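Local coordinates for lipoprotein (Streptococcus pneumoniae serotype 4, PDB 6JF1) that binds L-methionine and, as the substrate-binding lipoprotein of a methionine ABC transporter, probably delivers it to the importer, at residues 147-152 / 163-168. Residues are numbered along the deposited sequence; the frame is centred on the assembly and turned at random.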
ATOM      1  N   ALA A 147     -11.077   2.652  -2.814  1.00 18.95           N
ATOM      2  CA  ALA A 147     -11.683   3.440  -1.786  1.00 21.63           C
ATOM      3  C   ALA A 147     -13.185   3.645  -2.091  1.00 22.30           C
ATOM      4  O   ALA A 147     -14.005   3.631  -1.189  1.00 22.94           O
ATOM      5  CB  ALA A 147     -10.951   4.763  -1.697  1.00 18.26           C
ATOM      6  N   LEU A 148     -13.519   3.908  -3.350  1.00 21.64           N
ATOM      7  CA  LEU A 148     -14.906   4.172  -3.747  1.00 23.50           C
ATOM      8  C   LEU A 148     -15.779   2.921  -3.579  1.00 27.15           C
ATOM      9  O   LEU A 148     -16.919   3.015  -3.070  1.00 24.01           O
ATOM     10  CB  LEU A 148     -14.927   4.684  -5.191  1.00 22.52           C
ATOM     11  CG  LEU A 148     -14.363   6.093  -5.335  1.00 23.73           C
ATOM     12  CD1 LEU A 148     -14.233   6.480  -6.793  1.00 22.82           C
ATOM     13  CD2 LEU A 148     -15.226   7.088  -4.577  1.00 26.32           C
ATOM     14  N   TYR A 149     -15.274   1.759  -3.998  1.00 24.97           N
ATOM     15  CA  TYR A 149     -16.055   0.559  -3.724  1.00 24.90           C
ATOM     16  C   TYR A 149     -16.236   0.349  -2.210  1.00 25.49           C
ATOM     17  O   TYR A 149     -17.270  -0.166  -1.777  1.00 23.32           O
ATOM     18  CB  TYR A 149     -15.427  -0.661  -4.391  1.00 22.37           C
ATOM     19  CG  TYR A 149     -15.699  -0.757  -5.867  1.00 26.58           C
ATOM     20  CD1 TYR A 149     -16.963  -1.121  -6.333  1.00 30.14           C
ATOM     21  CD2 TYR A 149     -14.694  -0.541  -6.801  1.00 23.88           C
ATOM     22  CE1 TYR A 149     -17.227  -1.251  -7.693  1.00 30.29           C
ATOM     23  CE2 TYR A 149     -14.944  -0.653  -8.161  1.00 27.21           C
ATOM     24  CZ  TYR A 149     -16.212  -1.008  -8.604  1.00 28.56           C
ATOM     25  OH  TYR A 149     -16.446  -1.158  -9.937  1.00 28.60           O
ATOM     26  N   LEU A 150     -15.227   0.716  -1.426  1.00 26.02           N
ATOM     27  CA  LEU A 150     -15.283   0.651   0.038  1.00 27.14           C
ATOM     28  C   LEU A 150     -16.392   1.565   0.568  1.00 26.00           C
ATOM     29  O   LEU A 150     -17.160   1.175   1.470  1.00 25.42           O
ATOM     30  CB  LEU A 150     -13.946   1.090   0.655  1.00 28.47           C
ATOM     31  CG  LEU A 150     -13.879   0.894   2.173  1.00 31.52           C
ATOM     32  CD1 LEU A 150     -13.523  -0.542   2.490  1.00 36.79           C
ATOM     33  CD2 LEU A 150     -12.893   1.824   2.843  1.00 34.34           C
ATOM     34  N   LEU A 151     -16.448   2.787   0.043  1.00 23.19           N
ATOM     35  CA  LEU A 151     -17.448   3.726   0.507  1.00 25.93           C
ATOM     36  C   LEU A 151     -18.833   3.175   0.116  1.00 25.44           C
ATOM     37  O   LEU A 151     -19.782   3.316   0.876  1.00 25.92           O
ATOM     38  CB  LEU A 151     -17.200   5.107  -0.116  1.00 25.14           C
ATOM     39  CG  LEU A 151     -15.977   5.891   0.372  1.00 25.84           C
ATOM     40  CD1 LEU A 151     -16.078   7.344  -0.120  1.00 24.80           C
ATOM     41  CD2 LEU A 151     -15.874   5.847   1.902  1.00 24.96           C
ATOM     42  N   GLN A 152     -18.924   2.493  -1.019  1.00 25.86           N
ATOM     43  CA  GLN A 152     -20.189   1.926  -1.423  1.00 27.56           C
ATOM     44  C   GLN A 152     -20.565   0.771  -0.487  1.00 31.43           C
ATOM     45  O   GLN A 152     -21.658   0.742   0.035  1.00 29.09           O
ATOM     46  CB  GLN A 152     -20.164   1.486  -2.883  1.00 31.68           C
ATOM     47  CG  GLN A 152     -21.394   0.667  -3.254  1.00 30.74           C
ATOM     48  CD  GLN A 152     -21.464   0.371  -4.727  1.00 31.44           C
ATOM     49  OE1 GLN A 152     -22.219   1.014  -5.471  1.00 31.99           O
ATOM     50  NE2 GLN A 152     -20.652  -0.581  -5.165  1.00 25.67           N
ATOM     51  N   GLY A 163     -18.093  -4.828 -10.828  1.00 43.24           N
ATOM     52  CA  GLY A 163     -17.211  -5.898 -11.275  1.00 44.28           C
ATOM     53  C   GLY A 163     -15.762  -5.465 -11.176  1.00 46.77           C
ATOM     54  O   GLY A 163     -15.278  -5.100 -10.089  1.00 45.61           O
ATOM     55  N   THR A 164     -15.090  -5.505 -12.318  1.00 46.59           N
ATOM     56  CA  THR A 164     -13.664  -5.188 -12.391  1.00 48.25           C
ATOM     57  C   THR A 164     -13.484  -3.768 -12.957  1.00 40.92           C
ATOM     58  O   THR A 164     -12.387  -3.348 -13.240  1.00 46.87           O
ATOM     59  CB  THR A 164     -12.929  -6.259 -13.212  1.00 49.86           C
ATOM     60  OG1 THR A 164     -13.600  -6.395 -14.466  1.00 53.26           O
ATOM     61  N   ALA A 165     -14.580  -3.044 -13.145  1.00 40.90           N
ATOM     62  CA  ALA A 165     -14.505  -1.701 -13.670  1.00 36.41           C
ATOM     63  C   ALA A 165     -13.794  -0.841 -12.619  1.00 32.09           C
ATOM     64  O   ALA A 165     -14.136  -0.927 -11.455  1.00 31.07           O
ATOM     65  CB  ALA A 165     -15.906  -1.192 -13.958  1.00 32.93           C
ATOM     66  N   LEU A 166     -12.829  -0.024 -13.030  1.00 31.76           N
ATOM     67  CA  LEU A 166     -12.261   0.966 -12.107  1.00 34.18           C
ATOM     68  C   LEU A 166     -13.301   2.045 -11.856  1.00 35.11           C
ATOM     69  O   LEU A 166     -13.783   2.614 -12.816  1.00 35.65           O
ATOM     70  CB  LEU A 166     -11.016   1.616 -12.716  1.00 33.22           C
ATOM     71  CG  LEU A 166      -9.734   0.792 -12.625  1.00 39.88           C
ATOM     72  CD1 LEU A 166      -8.590   1.523 -13.310  1.00 43.43           C
ATOM     73  CD2 LEU A 166      -9.378   0.472 -11.177  1.00 38.02           C
ATOM     74  N   ALA A 167     -13.619   2.328 -10.586  1.00 29.12           N
ATOM     75  CA  ALA A 167     -14.498   3.460 -10.270  1.00 26.63           C
ATOM     76  C   ALA A 167     -13.666   4.746 -10.115  1.00 28.83           C
ATOM     77  O   ALA A 167     -12.547   4.734  -9.571  1.00 25.73           O
ATOM     78  CB  ALA A 167     -15.335   3.178  -9.042  1.00 24.35           C
ATOM     79  N   THR A 168     -14.220   5.847 -10.609  1.00 26.42           N
ATOM     80  CA  THR A 168     -13.703   7.168 -10.329  1.00 28.94           C
ATOM     81  C   THR A 168     -14.830   7.948  -9.653  1.00 27.18           C
ATOM     82  O   THR A 168     -15.981   7.485  -9.563  1.00 27.28           O
ATOM     83  CB  THR A 168     -13.261   7.905 -11.604  1.00 31.99           C
ATOM     84  OG1 THR A 168     -14.426   8.403 -12.261  1.00 36.82           O
ATOM     85  CG2 THR A 168     -12.429   7.071 -12.552  1.00 30.86           C
TER
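Y149 reaches out from helix 141-153 and ends on the backbone of A165, its OH donating a hydrogen bond to A165 O at 2.8 Å. The acceptor lies at the edge of the phenol ring, near the ring plane, while the hydroxyl sits 25° off the carbonyl plane and makes a C=O...O angle of 140°. With CG beside the backbone N (chi1 -78°), the ring leaves the helix and brings the hydroxyl to the loop, where it makes the one hydrogen bond between the two segments. S145 OG of the same helix holds A167 N as a second tie to the loop.

The tight part lies deeper, where L148 and A167 are both buried and each directs its CB at the other segment; their CA atoms are 6.6 Å apart. A167 CB fits between the two helix side chains, 4.0 Å from Y149 CE2 and 4.1 Å from L148 CD1, approaching the tyrosine ring obliquely. L148 CD1 pushes on past this methyl to the backbone, 3.3 Å from T168 C, so one branch of the leucine covers a peptide group. V161 and L159 extend the apolar patch, both touching Y149 and A167.

Toward solvent the fit is looser. The backbone N and O of exposed G163 both lie 4.1 Å from Y149 OH, too far to bond, and A165 CB lies equally far from that hydroxyl.

At the far end of segment 163-168, T168 touches E144, a zinc ligand. The whole is a helix-loop contact in which the connection between the antiparallel strands 158-159 and 172-174 folds back on helix 141-153, within one lobe of a bilobal substrate-binding protein of the NlpA family.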